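Putative oxidoreductase (Gluconobacter oxydans, PDB 3WJ7) is a short-chain dehydrogenase/reductase family protein with a Rossmann-type fold, probably an NAD(P)-dependent oxidoreductase. Local coordinates at residues Ala176-Arg188 with Asn216-Ala230. Sequence-based numbering, arbitrary orientation.
Sequences AIIVNPSTPVGPR and NIVHVDDVAEGHALA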
ATOM      1  N   ALA A 176      14.372  23.173  16.290  1.00 39.07           N
ATOM      2  CA  ALA A 176      13.490  23.346  15.116  1.00 37.43           C
ATOM      3  C   ALA A 176      12.272  24.232  15.373  1.00 38.32           C
ATOM      4  O   ALA A 176      11.650  24.201  16.459  1.00 40.13           O
ATOM      5  CB  ALA A 176      13.056  21.989  14.544  1.00 34.37           C
ATOM      6  N   ILE A 177      11.970  25.039  14.368  1.00 36.66           N
ATOM      7  CA  ILE A 177      10.776  25.847  14.313  1.00 34.28           C
ATOM      8  C   ILE A 177       9.980  25.299  13.141  1.00 34.29           C
ATOM      9  O   ILE A 177      10.548  25.075  12.063  1.00 33.23           O
ATOM     10  CB  ILE A 177      11.172  27.291  13.996  1.00 33.07           C
ATOM     11  CG1 ILE A 177      11.917  27.914  15.186  1.00 33.02           C
ATOM     12  CG2 ILE A 177       9.981  28.089  13.487  1.00 32.45           C
ATOM     13  CD1 ILE A 177      12.646  29.237  14.915  1.00 28.82           C
ATOM     14  N   ILE A 178       8.671  25.097  13.335  1.00 37.10           N
ATOM     15  CA  ILE A 178       7.788  24.544  12.302  1.00 33.65           C
ATOM     16  C   ILE A 178       6.852  25.571  11.657  1.00 35.55           C
ATOM     17  O   ILE A 178       6.151  26.349  12.323  1.00 37.21           O
ATOM     18  CB  ILE A 178       6.898  23.415  12.849  1.00 34.22           C
ATOM     19  CG1 ILE A 178       7.749  22.387  13.575  1.00 34.23           C
ATOM     20  CG2 ILE A 178       6.035  22.791  11.722  1.00 33.21           C
ATOM     21  CD1 ILE A 178       6.929  21.290  14.244  1.00 38.03           C
ATOM     22  N   VAL A 179       6.763  25.450  10.344  1.00 34.23           N
ATOM     23  CA  VAL A 179       5.949  26.259   9.488  1.00 32.05           C
ATOM     24  C   VAL A 179       4.952  25.291   8.777  1.00 34.81           C
ATOM     25  O   VAL A 179       5.299  24.149   8.424  1.00 38.11           O
ATOM     26  CB  VAL A 179       6.977  26.982   8.609  1.00 32.38           C
ATOM     27  CG1 VAL A 179       6.702  26.950   7.128  1.00 30.60           C
ATOM     28  CG2 VAL A 179       7.317  28.375   9.175  1.00 33.64           C
ATOM     29  N   ASN A 180       3.706  25.723   8.638  1.00 35.65           N
ATOM     30  CA  ASN A 180       2.623  24.978   8.022  1.00 35.08           C
ATOM     31  C   ASN A 180       1.970  25.844   6.910  1.00 35.70           C
ATOM     32  O   ASN A 180       0.981  26.530   7.140  1.00 36.57           O
ATOM     33  CB  ASN A 180       1.568  24.625   9.077  1.00 38.65           C
ATOM     34  CG  ASN A 180       2.126  23.812  10.252  1.00 42.30           C
ATOM     35  OD1 ASN A 180       1.929  22.587  10.322  1.00 44.87           O
ATOM     36  ND2 ASN A 180       2.794  24.481  11.191  1.00 38.41           N
ATOM     37  N   PRO A 181       2.529  25.839   5.702  1.00 36.60           N
ATOM     38  CA  PRO A 181       1.903  26.528   4.568  1.00 38.57           C
ATOM     39  C   PRO A 181       0.540  25.914   4.214  1.00 37.81           C
ATOM     40  O   PRO A 181       0.331  24.731   4.443  1.00 36.20           O
ATOM     41  CB  PRO A 181       2.845  26.232   3.408  1.00 40.44           C
ATOM     42  CG  PRO A 181       4.098  25.673   4.011  1.00 41.14           C
ATOM     43  CD  PRO A 181       3.706  25.055   5.305  1.00 39.29           C
ATOM     44  N   SER A 182      -0.385  26.728   3.711  1.00 37.61           N
ATOM     45  CA  SER A 182      -1.639  26.225   3.184  1.00 36.01           C
ATOM     46  C   SER A 182      -1.357  25.791   1.743  1.00 35.11           C
ATOM     47  O   SER A 182      -0.323  25.193   1.465  1.00 40.42           O
ATOM     48  CB  SER A 182      -2.731  27.302   3.244  1.00 36.93           C
ATOM     49  OG  SER A 182      -2.381  28.460   2.484  1.00 39.82           O
ATOM     50  N   THR A 183      -2.237  26.103   0.811  1.00 32.74           N
ATOM     51  CA  THR A 183      -2.012  25.657  -0.546  1.00 30.85           C
ATOM     52  C   THR A 183      -1.494  26.749  -1.474  1.00 31.32           C
ATOM     53  O   THR A 183      -2.203  27.672  -1.813  1.00 31.03           O
ATOM     54  CB  THR A 183      -3.164  24.758  -1.104  1.00 32.22           C
ATOM     55  OG1 THR A 183      -3.514  25.123  -2.455  1.00 33.18           O
ATOM     56  CG2 THR A 183      -4.360  24.701  -0.204  1.00 28.63           C
ATOM     57  N   PRO A 184      -0.206  26.661  -1.845  1.00 33.39           N
ATOM     58  CA  PRO A 184       0.442  27.797  -2.489  1.00 30.95           C
ATOM     59  C   PRO A 184       0.162  27.843  -3.967  1.00 32.56           C
ATOM     60  O   PRO A 184       0.220  26.840  -4.625  1.00 30.61           O
ATOM     61  CB  PRO A 184       1.902  27.512  -2.291  1.00 33.06           C
ATOM     62  CG  PRO A 184       1.988  26.006  -2.273  1.00 33.42           C
ATOM     63  CD  PRO A 184       0.729  25.537  -1.602  1.00 31.95           C
ATOM     64  N   VAL A 185      -0.137  29.039  -4.467  1.00 34.56           N
ATOM     65  CA  VAL A 185      -0.399  29.282  -5.859  1.00 34.23           C
ATOM     66  C   VAL A 185       0.493  30.446  -6.220  1.00 37.98           C
ATOM     67  O   VAL A 185       0.835  31.266  -5.364  1.00 43.47           O
ATOM     68  CB  VAL A 185      -1.877  29.651  -6.045  1.00 32.32           C
ATOM     69  CG1 VAL A 185      -2.182  30.176  -7.414  1.00 28.15           C
ATOM     70  CG2 VAL A 185      -2.734  28.451  -5.727  1.00 31.36           C
ATOM     71  N   GLY A 186       0.908  30.507  -7.472  1.00 38.18           N
ATOM     72  CA  GLY A 186       1.658  31.650  -7.949  1.00 41.56           C
ATOM     73  C   GLY A 186       2.413  31.392  -9.222  1.00 42.89           C
ATOM     74  O   GLY A 186       2.132  30.406  -9.931  1.00 47.56           O
ATOM     75  N   PRO A 187       3.376  32.265  -9.526  1.00 42.64           N
ATOM     76  CA  PRO A 187       4.117  32.102 -10.772  1.00 45.61           C
ATOM     77  C   PRO A 187       5.141  31.000 -10.637  1.00 46.14           C
ATOM     78  O   PRO A 187       5.424  30.558  -9.526  1.00 52.39           O
ATOM     79  CB  PRO A 187       4.779  33.475 -10.974  1.00 46.43           C
ATOM     80  CG  PRO A 187       4.894  34.047  -9.613  1.00 44.09           C
ATOM     81  CD  PRO A 187       3.676  33.543  -8.869  1.00 44.88           C
ATOM     82  N   ARG A 188       5.668  30.537 -11.764  1.00 49.70           N
ATOM     83  CA  ARG A 188       6.705  29.495 -11.784  1.00 49.84           C
ATOM     84  C   ARG A 188       6.192  28.130 -11.336  1.00 47.28           C
ATOM     85  O   ARG A 188       6.912  27.372 -10.687  1.00 48.38           O
ATOM     86  CB  ARG A 188       7.880  29.874 -10.908  1.00 49.96           C
ATOM     87  CG  ARG A 188       8.652  31.053 -11.374  1.00 53.45           C
ATOM     88  CD  ARG A 188      10.074  30.627 -11.214  1.00 67.03           C
ATOM     89  NE  ARG A 188      10.968  31.765 -11.298  1.00 87.02           N
ATOM     90  CZ  ARG A 188      12.258  31.659 -11.584  1.00 92.00           C
ATOM     91  NH1 ARG A 188      12.793  30.457 -11.820  1.00 90.51           N
ATOM     92  NH2 ARG A 188      13.000  32.754 -11.633  1.00 96.30           N
ATOM     93  N   ASN A 216      -7.614  26.980   1.562  1.00 39.41           N
ATOM     94  CA  ASN A 216      -6.975  28.211   1.883  1.00 37.67           C
ATOM     95  C   ASN A 216      -5.861  28.326   0.876  1.00 39.73           C
ATOM     96  O   ASN A 216      -4.981  27.459   0.844  1.00 40.02           O
ATOM     97  CB  ASN A 216      -6.391  28.085   3.280  1.00 35.96           C
ATOM     98  CG  ASN A 216      -5.740  29.359   3.789  1.00 31.80           C
ATOM     99  OD1 ASN A 216      -4.780  29.868   3.212  1.00 31.16           O
ATOM    100  ND2 ASN A 216      -6.224  29.831   4.920  1.00 29.19           N
ATOM    101  N   ILE A 217      -5.884  29.408   0.091  1.00 38.51           N
ATOM    102  CA  ILE A 217      -4.850  29.716  -0.896  1.00 35.87           C
ATOM    103  C   ILE A 217      -3.893  30.814  -0.434  1.00 37.02           C
ATOM    104  O   ILE A 217      -4.294  31.757   0.249  1.00 37.60           O
ATOM    105  CB  ILE A 217      -5.485  30.015  -2.259  1.00 37.46           C
ATOM    106  CG1 ILE A 217      -5.824  28.651  -2.867  1.00 40.60           C
ATOM    107  CG2 ILE A 217      -4.523  30.750  -3.188  1.00 34.65           C
ATOM    108  CD1 ILE A 217      -6.893  28.708  -3.888  1.00 46.59           C
ATOM    109  N   VAL A 218      -2.624  30.667  -0.795  1.00 34.81           N
ATOM    110  CA  VAL A 218      -1.591  31.519  -0.294  1.00 36.23           C
ATOM    111  C   VAL A 218      -0.587  31.710  -1.372  1.00 36.52           C
ATOM    112  O   VAL A 218      -0.215  30.759  -2.038  1.00 38.86           O
ATOM    113  CB  VAL A 218      -0.876  30.901   0.926  1.00 39.62           C
ATOM    114  CG1 VAL A 218      -0.286  29.517   0.597  1.00 36.46           C
ATOM    115  CG2 VAL A 218       0.175  31.859   1.442  1.00 35.96           C
ATOM    116  N   HIS A 219      -0.151  32.948  -1.558  1.00 38.52           N
ATOM    117  CA  HIS A 219       0.841  33.223  -2.566  1.00 36.40           C
ATOM    118  C   HIS A 219       2.102  32.457  -2.179  1.00 35.73           C
ATOM    119  O   HIS A 219       2.495  32.463  -1.020  1.00 36.42           O
ATOM    120  CB  HIS A 219       1.118  34.727  -2.670  1.00 35.44           C
ATOM    121  CG  HIS A 219       1.719  35.126  -3.972  1.00 33.01           C
ATOM    122  ND1 HIS A 219       2.982  34.722  -4.357  1.00 33.40           N
ATOM    123  CD2 HIS A 219       1.217  35.845  -5.001  1.00 31.12           C
ATOM    124  CE1 HIS A 219       3.224  35.165  -5.582  1.00 33.84           C
ATOM    125  NE2 HIS A 219       2.173  35.856  -5.991  1.00 33.04           N
ATOM    126  N   VAL A 220       2.700  31.784  -3.155  1.00 35.81           N
ATOM    127  CA  VAL A 220       3.939  31.036  -2.980  1.00 35.75           C
ATOM    128  C   VAL A 220       5.053  31.919  -2.430  1.00 37.18           C
ATOM    129  O   VAL A 220       5.860  31.476  -1.599  1.00 38.03           O
ATOM    130  CB  VAL A 220       4.377  30.337  -4.297  1.00 35.24           C
ATOM    131  CG1 VAL A 220       4.961  31.331  -5.283  1.00 35.71           C
ATOM    132  CG2 VAL A 220       5.413  29.262  -4.034  1.00 34.64           C
ATOM    133  N   ASP A 221       5.092  33.173  -2.872  1.00 43.79           N
ATOM    134  CA  ASP A 221       6.124  34.136  -2.392  1.00 44.59           C
ATOM    135  C   ASP A 221       5.875  34.559  -0.951  1.00 41.67           C
ATOM    136  O   ASP A 221       6.778  34.966  -0.247  1.00 46.50           O
ATOM    137  CB  ASP A 221       6.233  35.333  -3.333  1.00 45.20           C
ATOM    138  CG  ASP A 221       6.887  34.955  -4.681  1.00 47.61           C
ATOM    139  OD1 ASP A 221       7.774  34.090  -4.661  1.00 50.94           O
ATOM    140  OD2 ASP A 221       6.529  35.507  -5.755  1.00 47.90           O
ATOM    141  N   ASP A 222       4.640  34.419  -0.508  1.00 40.26           N
ATOM    142  CA  ASP A 222       4.313  34.730   0.853  1.00 38.71           C
ATOM    143  C   ASP A 222       4.678  33.597   1.750  1.00 38.31           C
ATOM    144  O   ASP A 222       5.125  33.855   2.856  1.00 38.36           O
ATOM    145  CB  ASP A 222       2.847  35.091   1.001  1.00 39.81           C
ATOM    146  CG  ASP A 222       2.557  36.447   0.453  1.00 43.13           C
ATOM    147  OD1 ASP A 222       3.490  37.275   0.428  1.00 46.19           O
ATOM    148  OD2 ASP A 222       1.430  36.685  -0.004  1.00 43.47           O
ATOM    149  N   VAL A 223       4.495  32.356   1.280  1.00 35.32           N
ATOM    150  CA  VAL A 223       5.018  31.201   1.980  1.00 33.93           C
ATOM    151  C   VAL A 223       6.516  31.374   2.189  1.00 34.12           C
ATOM    152  O   VAL A 223       7.039  31.168   3.301  1.00 31.18           O
ATOM    153  CB  VAL A 223       4.807  29.926   1.149  1.00 34.94           C
ATOM    154  CG1 VAL A 223       5.567  28.735   1.735  1.00 31.37           C
ATOM    155  CG2 VAL A 223       3.328  29.630   1.046  1.00 37.18           C
ATOM    156  N   ALA A 224       7.190  31.726   1.091  1.00 34.69           N
ATOM    157  CA  ALA A 224       8.632  31.872   1.082  1.00 38.92           C
ATOM    158  C   ALA A 224       9.084  32.893   2.114  1.00 41.54           C
ATOM    159  O   ALA A 224       9.978  32.634   2.938  1.00 44.99           O
ATOM    160  CB  ALA A 224       9.136  32.232  -0.320  1.00 38.73           C
ATOM    161  N   GLU A 225       8.451  34.053   2.086  1.00 45.15           N
ATOM    162  CA  GLU A 225       8.839  35.142   2.947  1.00 45.93           C
ATOM    163  C   GLU A 225       8.607  34.669   4.382  1.00 44.56           C
ATOM    164  O   GLU A 225       9.469  34.854   5.270  1.00 48.67           O
ATOM    165  CB  GLU A 225       8.012  36.396   2.587  1.00 48.77           C
ATOM    166  CG  GLU A 225       8.001  37.534   3.618  1.00 56.66           C
ATOM    167  CD  GLU A 225       9.343  38.268   3.854  1.00 55.62           C
ATOM    168  OE1 GLU A 225      10.328  38.109   3.072  1.00 51.36           O
ATOM    169  OE2 GLU A 225       9.389  39.036   4.849  1.00 57.39           O
ATOM    170  N   GLY A 226       7.458  34.041   4.605  1.00 38.08           N
ATOM    171  CA  GLY A 226       7.117  33.552   5.938  1.00 37.41           C
ATOM    172  C   GLY A 226       8.158  32.597   6.517  1.00 37.92           C
ATOM    173  O   GLY A 226       8.352  32.564   7.730  1.00 37.56           O
ATOM    174  N   HIS A 227       8.843  31.823   5.668  1.00 37.70           N
ATOM    175  CA  HIS A 227       9.944  31.001   6.153  1.00 38.39           C
ATOM    176  C   HIS A 227      11.065  31.890   6.696  1.00 39.14           C
ATOM    177  O   HIS A 227      11.680  31.574   7.713  1.00 37.24           O
ATOM    178  CB  HIS A 227      10.528  30.125   5.045  1.00 41.15           C
ATOM    179  CG  HIS A 227       9.686  28.952   4.665  1.00 40.50           C
ATOM    180  ND1 HIS A 227      10.094  27.649   4.871  1.00 42.93           N
ATOM    181  CD2 HIS A 227       8.496  28.875   4.031  1.00 38.95           C
ATOM    182  CE1 HIS A 227       9.168  26.822   4.417  1.00 37.05           C
ATOM    183  NE2 HIS A 227       8.188  27.542   3.906  1.00 36.01           N
ATOM    184  N   ALA A 228      11.349  33.000   6.013  1.00 39.66           N
ATOM    185  CA  ALA A 228      12.455  33.849   6.441  1.00 38.00           C
ATOM    186  C   ALA A 228      12.127  34.460   7.791  1.00 39.47           C
ATOM    187  O   ALA A 228      12.973  34.503   8.702  1.00 36.95           O
ATOM    188  CB  ALA A 228      12.775  34.910   5.395  1.00 37.74           C
ATOM    189  N   LEU A 229      10.866  34.890   7.921  1.00 42.25           N
ATOM    190  CA  LEU A 229      10.343  35.479   9.177  1.00 41.32           C
ATOM    191  C   LEU A 229      10.373  34.508  10.317  1.00 40.09           C
ATOM    192  O   LEU A 229      10.535  34.925  11.453  1.00 42.44           O
ATOM    193  CB  LEU A 229       8.897  35.961   8.988  1.00 41.44           C
ATOM    194  CG  LEU A 229       8.784  37.042   7.910  1.00 43.26           C
ATOM    195  CD1 LEU A 229       7.331  37.375   7.562  1.00 40.90           C
ATOM    196  CD2 LEU A 229       9.603  38.247   8.362  1.00 37.41           C
ATOM    197  N   ALA A 230      10.186  33.211  10.032  1.00 39.23           N
ATOM    198  CA  ALA A 230      10.253  32.219  11.111  1.00 39.16           C
ATOM    199  C   ALA A 230      11.682  32.025  11.586  1.00 39.94           C
ATOM    200  O   ALA A 230      11.894  31.824  12.782  1.00 39.19           O
ATOM    201  CB  ALA A 230       9.652  30.902  10.713  1.00 40.28           C
TER
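Ser182 OG donates a hydrogen bond to Asn216 OD1 over 2.9 Å, from above the plane of the amide. The Asn216 side chain swings over to Ser182 because its CG lies anti to the backbone N (chi1 -177°). OD1 also accepts from Gly244 N, and ND2 bonds Asn246 OD1, so the amide is gripped at both ends. With an alanine here, the Ser182 hydroxyl and Gly244 N would probably lose their acceptor and Asn246 OD1 its donor.

From this point Thr183-Val185 and Ile217-His219 pair as parallel strands. Thr183 N bonds Asn216 O, Val218 N bonds Thr183 O, and Val185 N bonds Val218 O at 3.0 Å. Val185 CG2 meets Ile217 CG2 at 3.9 Å. The ladder runs on into the helix start, where Val220 N bonds Val185 O. At the N-cap, His219 ND1 accepts from Asp221 N, 3.0 Å away in the ring plane, while NE2 bonds Asp330. Pro187 CD rests 3.7 Å from His219 CE1.

Helix 220-230 then runs back along strand 176-181, nearly antiparallel at 160°. Pro181 CB and Pro184 CB touch the two methyls of Val223, CG1 and CG2 respectively. Val179 CG1 sits over one face of the His227 ring, 3.8 Å from its centroid, in a CH-pi contact. Val179 CG2 and Ile177 CG2 both pack on Ala230 CB.

The first half of strand 176-185 lies between strands 120-124 and 239-248; past Ser182 it pairs with strand 214-219, itself antiparallel to 239-248 in the Rossmann-type sheet. Helix 220-233 covers one face, and helix 153-172 packs against Ile178 on the other.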